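Local structure of peptidyl-prolyl cis-trans isomerase cyclophilin-type (Toxoplasma gondii, 3BO7) at residues 27-32 with 81-86; 47-52 with 62-67; 97-100 with 105-108. The protein probably catalyses the cis-trans isomerisation of peptide bonds before proline, as a cyclophilin-type isomerase, and is held here in complex with cyclosporin A. All coordinates share one frame; numbering follows the deposited sequence.

Contact 1. Residues 27-32 with 81-86; sequences APRACD and SGFPGG. With SO4 (sulfate ion), chain I; EDO (1,2-ethanediol), chain N.
The guanidinium of Arg29 lies flat over one face of the Phe83 ring. The two planes are 18° apart, and CZ of Arg29 stands 3.9 Å from the ring centroid. This is an off-centre cation-pi stack: the group covers the rim of the ring, with Arg29 NH2 3.2 Å from Phe83 CE1. The rim also points at the helix backbone, where Phe83 CZ comes to 3.1 Å from Arg29 O. Asp32 meets the same ring in its plane, its OD2 3.8 Å from Phe83 CE1, with the carboxylate turned almost perpendicular to the ring. The Arg29 chain bends at chi2 and chi3, which folds the guanidinium back over the phenyl group. A sulfate and an ethanediol, both probably from the crystallisation liquor, bond at the edge of the guanidinium. Arg29 NH1 gives a 2.8 Å hydrogen bond to O2 of the sulfate, and NH2 a weak one to O1 of the ethanediol. The sulfate is also bound by Glu90 N. Asp32 has its own salt bridge to Arg36, one turn further on. Phe83 opens a type II beta turn that ends at Gly86. The contact pins the loop 81-86 to the first turn of helix 28-39. Gly82 N bonds to Ser33 OG of that helix, which packs against the cyclophilin beta barrel through Ala30 and Cys31 on Phe136 of strand 135-141.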
loop_
_atom_site.group_PDB
_atom_site.type_symbol
_atom_site.label_atom_id
_atom_site.label_comp_id
_atom_site.label_asym_id
_atom_site.label_seq_id
_atom_site.Cartn_x
_atom_site.Cartn_y
_atom_site.Cartn_z
ATOM N N ALA A 27 -0.626 -8.437 11.525
ATOM C CA ALA A 27 -1.520 -8.490 10.369
ATOM C C ALA A 27 -1.050 -9.530 9.336
ATOM O O ALA A 27 -0.796 -9.181 8.183
ATOM C CB ALA A 27 -1.681 -7.091 9.733
ATOM N N PRO A 28 -0.955 -10.813 9.753
ATOM C CA PRO A 28 -0.427 -11.904 8.923
ATOM C C PRO A 28 -1.096 -12.085 7.563
ATOM O O PRO A 28 -0.401 -12.289 6.569
ATOM C CB PRO A 28 -0.648 -13.156 9.793
ATOM C CG PRO A 28 -1.602 -12.732 10.878
ATOM C CD PRO A 28 -1.346 -11.300 11.093
ATOM N N ARG A 29 -2.424 -12.010 7.508
ATOM C CA ARG A 29 -3.149 -12.272 6.252
ATOM C C ARG A 29 -2.883 -11.204 5.197
ATOM O O ARG A 29 -2.700 -11.517 4.014
ATOM C CB ARG A 29 -4.649 -12.407 6.514
ATOM C CG ARG A 29 -5.007 -13.580 7.407
ATOM C CD ARG A 29 -5.695 -14.680 6.618
ATOM N NE ARG A 29 -4.778 -15.662 6.058
ATOM C CZ ARG A 29 -5.078 -16.480 5.050
ATOM N NH1 ARG A 29 -6.270 -16.423 4.464
ATOM N NH2 ARG A 29 -4.165 -17.345 4.613
ATOM N N ALA A 30 -2.846 -9.946 5.631
ATOM C CA ALA A 30 -2.578 -8.829 4.733
ATOM C C ALA A 30 -1.136 -8.845 4.224
ATOM O O ALA A 30 -0.880 -8.527 3.063
ATOM C CB ALA A 30 -2.917 -7.495 5.414
ATOM N N CYS A 31 -0.200 -9.223 5.093
ATOM C CA CYS A 31 1.213 -9.316 4.725
ATOM C C CYS A 31 1.436 -10.477 3.773
ATOM O O CYS A 31 2.098 -10.328 2.742
ATOM C CB CYS A 31 2.074 -9.474 5.965
ATOM S SG CYS A 31 2.055 -8.020 6.991
ATOM N N ASP A 32 0.850 -11.620 4.113
ATOM C CA ASP A 32 0.908 -12.811 3.268
ATOM C C ASP A 32 0.360 -12.557 1.865
ATOM O O ASP A 32 1.034 -12.826 0.868
ATOM C CB ASP A 32 0.153 -13.957 3.927
ATOM C CG ASP A 32 0.561 -15.300 3.391
ATOM O OD1 ASP A 32 1.463 -15.351 2.521
ATOM O OD2 ASP A 32 -0.019 -16.310 3.849
ATOM N N SER A 81 -6.745 -10.467 -4.233
ATOM C CA SER A 81 -5.794 -10.691 -3.160
ATOM C C SER A 81 -4.732 -11.686 -3.642
ATOM O O SER A 81 -4.865 -12.263 -4.725
ATOM C CB SER A 81 -6.499 -11.209 -1.911
ATOM O OG SER A 81 -6.975 -12.521 -2.108
ATOM N N GLY A 82 -3.691 -11.888 -2.834
ATOM C CA GLY A 82 -2.628 -12.834 -3.161
ATOM C C GLY A 82 -2.954 -14.306 -2.955
ATOM O O GLY A 82 -2.188 -15.163 -3.377
ATOM N N PHE A 83 -4.077 -14.599 -2.301
ATOM C CA PHE A 83 -4.503 -15.972 -2.011
ATOM C C PHE A 83 -5.100 -16.694 -3.233
ATOM O O PHE A 83 -5.573 -16.040 -4.159
ATOM C CB PHE A 83 -5.485 -15.967 -0.835
ATOM C CG PHE A 83 -4.921 -15.328 0.427
ATOM C CD1 PHE A 83 -3.828 -15.896 1.090
ATOM C CD2 PHE A 83 -5.485 -14.164 0.950
ATOM C CE1 PHE A 83 -3.300 -15.308 2.247
ATOM C CE2 PHE A 83 -4.972 -13.573 2.111
ATOM C CZ PHE A 83 -3.874 -14.150 2.762
ATOM N N PRO A 84 -5.035 -18.046 -3.272
ATOM C CA PRO A 84 -5.704 -18.777 -4.371
ATOM C C PRO A 84 -7.188 -18.445 -4.519
ATOM O O PRO A 84 -7.947 -18.535 -3.557
ATOM C CB PRO A 84 -5.523 -20.260 -3.995
ATOM C CG PRO A 84 -5.024 -20.278 -2.581
ATOM C CD PRO A 84 -4.302 -18.967 -2.378
ATOM N N GLY A 85 -7.589 -18.063 -5.723
ATOM C CA GLY A 85 -8.970 -17.674 -5.980
ATOM C C GLY A 85 -9.130 -16.166 -6.007
ATOM O O GLY A 85 -10.044 -15.650 -6.647
ATOM N N GLY A 86 -8.242 -15.462 -5.303
ATOM C CA GLY A 86 -8.218 -13.999 -5.299
ATOM C C GLY A 86 -9.329 -13.312 -4.522
ATOM O O GLY A 86 -9.543 -12.126 -4.691
HETATM S S SO4 I . -9.310 -14.470 5.651
HETATM O O1 SO4 I . -8.314 -13.527 6.130
HETATM O O2 SO4 I . -8.775 -15.225 4.522
HETATM O O3 SO4 I . -9.687 -15.413 6.710
HETATM O O4 SO4 I . -10.500 -13.720 5.255
HETATM C C1 EDO N . -3.998 -20.058 2.165
HETATM O O1 EDO N . -5.301 -19.462 2.167
HETATM C C2 EDO N . -3.912 -21.040 1.001
HETATM O O2 EDO N . -2.545 -21.257 0.619
#

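Contact 2. Residues 47-52 with 62-67; sequences IFHRCI and AELRQP
A methyl of Leu64 sits over one face of the His49 imidazole. Leu64 CD1 is 3.8 Å from the ring centroid and 28° off the ring normal, a CH-pi contact. The methyl is displaced toward the rim, so its closest atom is His49 CG, at 3.4 Å. The two side chains run at about a right angle, and the leucine meets the imidazole with one branch. His49 CG lies between the backbone N and the carbonyl carbon (chi1 72°). This brings the ring to the side of the loop, and chi2 near -85° turns its face to Leu64. Ile47 makes the second half of the contact. Its CG1 also takes the position between N and the carbonyl carbon, which puts it 3.9 Å from Leu64 O, on the backbone of the 3-10 segment. CG1 is 4.3 Å from Leu64 CB as well. The other branch of Ile47, CG2, meets the amide of Gln66, 4.0 Å from its CD. Gln66 crosses the isoleucine with the end of its chain. His49 and Arg50 together face Gln58 in a classic beta bulge. Arg50 hydrogen-bonds the backbone of the bound peptide through NH2, whereas the His49 and Ile47 side chains pack on 62-67. Polar bonds just outside also hold this loop: the Gln66 backbone pairs with Asp45, and Arg65 bonds Tyr42 O and Ser76 O. The touching side chains add an apolar and CH-pi fit against the edge strand, which depends on shape more than on direction.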
loop_
_atom_site.group_PDB
_atom_site.type_symbol
_atom_site.label_atom_id
_atom_site.label_comp_id
_atom_site.label_asym_id
_atom_site.label_seq_id
_atom_site.Cartn_x
_atom_site.Cartn_y
_atom_site.Cartn_z
ATOM N N ILE A 47 0.466 2.179 -10.545
ATOM C CA ILE A 47 0.784 3.562 -10.210
ATOM C C ILE A 47 0.291 3.950 -8.816
ATOM O O ILE A 47 -0.397 3.179 -8.153
ATOM C CB ILE A 47 0.198 4.551 -11.262
ATOM C CG1 ILE A 47 -1.301 4.314 -11.465
ATOM C CG2 ILE A 47 0.971 4.467 -12.584
ATOM C CD1 ILE A 47 -1.982 5.409 -12.276
ATOM N N PHE A 48 0.680 5.141 -8.376
ATOM C CA PHE A 48 0.067 5.770 -7.214
ATOM C C PHE A 48 -0.921 6.814 -7.738
ATOM O O PHE A 48 -0.535 7.928 -8.102
ATOM C CB PHE A 48 1.127 6.371 -6.283
ATOM C CG PHE A 48 1.904 5.343 -5.509
ATOM C CD1 PHE A 48 1.549 5.027 -4.201
ATOM C CD2 PHE A 48 2.980 4.678 -6.088
ATOM C CE1 PHE A 48 2.260 4.074 -3.476
ATOM C CE2 PHE A 48 3.700 3.717 -5.378
ATOM C CZ PHE A 48 3.337 3.413 -4.063
ATOM N N HIS A 49 -2.199 6.416 -7.780
ATOM C CA HIS A 49 -3.238 7.081 -8.585
ATOM C C HIS A 49 -4.081 8.089 -7.821
ATOM O O HIS A 49 -4.915 8.765 -8.405
ATOM C CB HIS A 49 -4.174 6.028 -9.188
ATOM C CG HIS A 49 -5.086 5.398 -8.182
ATOM N ND1 HIS A 49 -4.711 4.318 -7.412
ATOM C CD2 HIS A 49 -6.343 5.717 -7.798
ATOM C CE1 HIS A 49 -5.706 3.989 -6.608
ATOM N NE2 HIS A 49 -6.709 4.821 -6.823
ATOM N N ARG A 50 -3.910 8.150 -6.512
ATOM C CA ARG A 50 -4.631 9.121 -5.707
ATOM C C ARG A 50 -3.696 9.659 -4.621
ATOM O O ARG A 50 -3.117 8.894 -3.845
ATOM C CB ARG A 50 -5.914 8.514 -5.127
ATOM C CG ARG A 50 -6.712 9.474 -4.243
ATOM C CD ARG A 50 -8.141 8.994 -4.001
ATOM N NE ARG A 50 -8.757 9.705 -2.881
ATOM C CZ ARG A 50 -8.833 9.237 -1.634
ATOM N NH1 ARG A 50 -8.343 8.041 -1.333
ATOM N NH2 ARG A 50 -9.401 9.965 -0.681
ATOM N N CYS A 51 -3.558 10.981 -4.584
ATOM C CA CYS A 51 -2.552 11.639 -3.752
ATOM C C CYS A 51 -3.129 12.923 -3.178
ATOM O O CYS A 51 -3.422 13.872 -3.921
ATOM C CB CYS A 51 -1.286 11.930 -4.577
ATOM S SG CYS A 51 0.081 12.700 -3.673
ATOM N N ILE A 52 -3.302 12.943 -1.859
ATOM C CA ILE A 52 -3.851 14.099 -1.166
ATOM C C ILE A 52 -2.874 14.622 -0.110
ATOM O O ILE A 52 -2.599 13.950 0.894
ATOM C CB ILE A 52 -5.257 13.795 -0.566
ATOM C CG1 ILE A 52 -6.227 13.400 -1.700
ATOM C CG2 ILE A 52 -5.780 14.994 0.242
ATOM C CD1 ILE A 52 -7.556 12.820 -1.258
ATOM N N ALA A 62 -4.892 -2.905 -9.715
ATOM C CA ALA A 62 -4.616 -3.671 -10.934
ATOM C C ALA A 62 -5.229 -3.039 -12.193
ATOM O O ALA A 62 -4.589 -2.993 -13.250
ATOM C CB ALA A 62 -5.098 -5.101 -10.774
ATOM N N GLU A 63 -6.453 -2.529 -12.057
ATOM C CA GLU A 63 -7.189 -1.903 -13.155
ATOM C C GLU A 63 -6.492 -0.684 -13.769
ATOM O O GLU A 63 -6.788 -0.316 -14.909
ATOM C CB GLU A 63 -8.599 -1.517 -12.701
ATOM C CG GLU A 63 -9.528 -2.703 -12.397
ATOM C CD GLU A 63 -9.357 -3.284 -10.996
ATOM O OE1 GLU A 63 -8.456 -2.852 -10.238
ATOM O OE2 GLU A 63 -10.138 -4.185 -10.644
ATOM N N LEU A 64 -5.576 -0.069 -13.018
ATOM C CA LEU A 64 -4.872 1.129 -13.470
ATOM C C LEU A 64 -3.405 0.877 -13.829
ATOM O O LEU A 64 -2.649 1.820 -14.087
ATOM C CB LEU A 64 -4.973 2.238 -12.418
ATOM C CG LEU A 64 -6.361 2.821 -12.123
ATOM C CD1 LEU A 64 -6.258 3.791 -10.977
ATOM C CD2 LEU A 64 -6.980 3.505 -13.342
ATOM N N ARG A 65 -3.009 -0.393 -13.844
ATOM C CA ARG A 65 -1.656 -0.780 -14.240
ATOM C C ARG A 65 -1.327 -0.318 -15.663
ATOM O O ARG A 65 -2.074 -0.602 -16.611
ATOM C CB ARG A 65 -1.496 -2.294 -14.140
ATOM C CG ARG A 65 -0.057 -2.777 -14.148
ATOM C CD ARG A 65 0.016 -4.288 -14.303
ATOM N NE ARG A 65 -0.337 -5.002 -13.076
ATOM C CZ ARG A 65 -1.438 -5.731 -12.912
ATOM N NH1 ARG A 65 -2.328 -5.852 -13.892
ATOM N NH2 ARG A 65 -1.653 -6.350 -11.763
ATOM N N GLN A 66 -0.209 0.395 -15.794
ATOM C CA GLN A 66 0.242 0.921 -17.079
ATOM C C GLN A 66 1.312 0.008 -17.627
ATOM O O GLN A 66 2.516 0.310 -17.559
ATOM C CB GLN A 66 0.764 2.346 -16.918
ATOM C CG GLN A 66 -0.334 3.384 -16.669
ATOM C CD GLN A 66 0.222 4.791 -16.504
ATOM O OE1 GLN A 66 1.413 5.039 -16.739
ATOM N NE2 GLN A 66 -0.637 5.723 -16.091
ATOM N N PRO A 67 0.845 -1.136 -18.128
ATOM C CA PRO A 67 1.704 -2.217 -18.589
ATOM C C PRO A 67 2.143 -2.002 -20.040
ATOM O O PRO A 67 3.320 -2.176 -20.375
ATOM C CB PRO A 67 0.979 -3.561 -18.444
#

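Contact 3. Residues 97-100 with 105-108; sequences LVHQ and LSMA
The imidazole of His99 reaches across to the hydroxyl of Ser106 and bonds to it edge-on. NE2 of His99 and OG of Ser106 are 3.0 Å apart, with an angle of 153°; either partner could be the donor. Walking along 105-108, Leu105 comes first and turns its side chain away from His99. It packs on Ile20, Leu22, Phe119, Ile121 and Phe136. Ser106 follows and points its CB at the loop. Its OG is anti to the backbone N (chi1 -169°), which directs it toward His99 NE2, met in the plane of the ring. Ser106 CB is 3.7 Å from His99 NE2. The hydroxyl has a second, weak hydrogen bond to Thr134 O. Met107 carries its side chain off toward Phe136 and Asn115, while its carbonyl O accepts a hydrogen bond from His133 ND1. Ala108, just after the strand, packs on a modified side chain of the bound peptide, so segment 105-108 links the His99 contact with the ligand. The other ring nitrogen of His99, ND1, bonds Asn130 OD1. Both ring nitrogens are thus engaged, and this probably fixes the rotation of the imidazole. His99 is also the centre of an inverse gamma turn, which places it at the bend of its loop. Both residues are buried. Around them, strand 104-107 runs between strands 119-122 and 135-141, antiparallel to each, in the beta barrel of the cyclophilin fold. The His99 side chain packs on Ile135 of strand 135-141, and its backbone pairs with Cys126.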
loop_
_atom_site.group_PDB
_atom_site.type_symbol
_atom_site.label_atom_id
_atom_site.label_comp_id
_atom_site.label_asym_id
_atom_site.label_seq_id
_atom_site.Cartn_x
_atom_site.Cartn_y
_atom_site.Cartn_z
ATOM N N LEU A 97 -1.294 -0.783 16.575
ATOM C CA LEU A 97 -1.202 -0.285 15.207
ATOM C C LEU A 97 -2.276 0.761 14.909
ATOM O O LEU A 97 -3.456 0.436 14.727
ATOM C CB LEU A 97 -1.266 -1.436 14.198
ATOM C CG LEU A 97 -0.076 -2.397 14.175
ATOM C CD1 LEU A 97 -0.313 -3.503 13.161
ATOM C CD2 LEU A 97 1.225 -1.653 13.898
ATOM N N VAL A 98 -1.835 2.017 14.861
ATOM C CA VAL A 98 -2.701 3.171 14.631
ATOM C C VAL A 98 -2.157 4.045 13.487
ATOM O O VAL A 98 -0.951 4.036 13.217
ATOM C CB VAL A 98 -2.906 4.003 15.923
ATOM C CG1 VAL A 98 -3.652 3.174 16.980
ATOM C CG2 VAL A 98 -1.573 4.525 16.476
ATOM N N HIS A 99 -3.051 4.773 12.810
ATOM C CA HIS A 99 -2.674 5.628 11.685
ATOM C C HIS A 99 -2.082 6.935 12.199
ATOM O O HIS A 99 -2.626 8.018 11.970
ATOM C CB HIS A 99 -3.874 5.899 10.765
ATOM C CG HIS A 99 -4.492 4.658 10.201
ATOM N ND1 HIS A 99 -5.413 3.904 10.895
ATOM C CD2 HIS A 99 -4.292 4.020 9.025
ATOM C CE1 HIS A 99 -5.771 2.866 10.162
ATOM N NE2 HIS A 99 -5.105 2.913 9.022
ATOM N N GLN A 100 -0.958 6.823 12.892
ATOM C CA GLN A 100 -0.313 7.975 13.494
ATOM C C GLN A 100 0.983 8.283 12.777
ATOM O O GLN A 100 1.837 7.414 12.615
ATOM C CB GLN A 100 -0.050 7.707 14.968
ATOM C CG GLN A 100 0.435 8.908 15.749
ATOM C CD GLN A 100 0.332 8.701 17.253
ATOM O OE1 GLN A 100 1.287 8.961 17.992
ATOM N NE2 GLN A 100 -0.831 8.240 17.715
ATOM N N LEU A 105 1.678 2.060 6.542
ATOM C CA LEU A 105 1.181 1.297 5.401
ATOM C C LEU A 105 -0.098 0.560 5.787
ATOM O O LEU A 105 -0.127 -0.260 6.719
ATOM C CB LEU A 105 2.242 0.335 4.844
ATOM C CG LEU A 105 1.799 -0.623 3.722
ATOM C CD1 LEU A 105 1.438 0.130 2.437
ATOM C CD2 LEU A 105 2.848 -1.686 3.421
ATOM N N SER A 106 -1.161 0.858 5.050
ATOM C CA SER A 106 -2.486 0.390 5.403
ATOM C C SER A 106 -3.307 -0.025 4.170
ATOM O O SER A 106 -2.971 0.345 3.043
ATOM C CB SER A 106 -3.186 1.483 6.195
ATOM O OG SER A 106 -4.372 1.002 6.782
ATOM N N MET A 107 -4.367 -0.803 4.394
ATOM C CA MET A 107 -5.224 -1.306 3.304
ATOM C C MET A 107 -6.381 -0.370 2.955
ATOM O O MET A 107 -7.131 0.058 3.825
ATOM C CB MET A 107 -5.803 -2.690 3.647
ATOM C CG MET A 107 -4.830 -3.867 3.590
ATOM S SD MET A 107 -3.998 -4.099 1.991
ATOM C CE MET A 107 -5.363 -4.506 0.893
ATOM N N ALA A 108 -6.519 -0.056 1.674
ATOM C CA ALA A 108 -7.735 0.553 1.160
ATOM C C ALA A 108 -8.840 -0.520 1.065
ATOM O O ALA A 108 -8.553 -1.713 0.883
ATOM C CB ALA A 108 -7.469 1.183 -0.189
#

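Contact 3 is buried, contact 2 partly so, and contact 1 lies at the surface. Their chemistry follows: a single histidine-serine hydrogen bond inside, mainly apolar and CH-pi touching at the edge strand, and a stacked arginine on an aromatic ring outside. Contacts 2 and 3 both reach the same antiparallel sheet, 48-52 as an outermost strand and 104-107 as an inner one. Their centres are about 19 Å apart, with the middle of the chain between them. Contact 1 instead holds helix 28-39. Both segments of contact 2 fall between the two segments of contact 1. Each contact holds a different part of the long connection between strands 56-59 and 104-107.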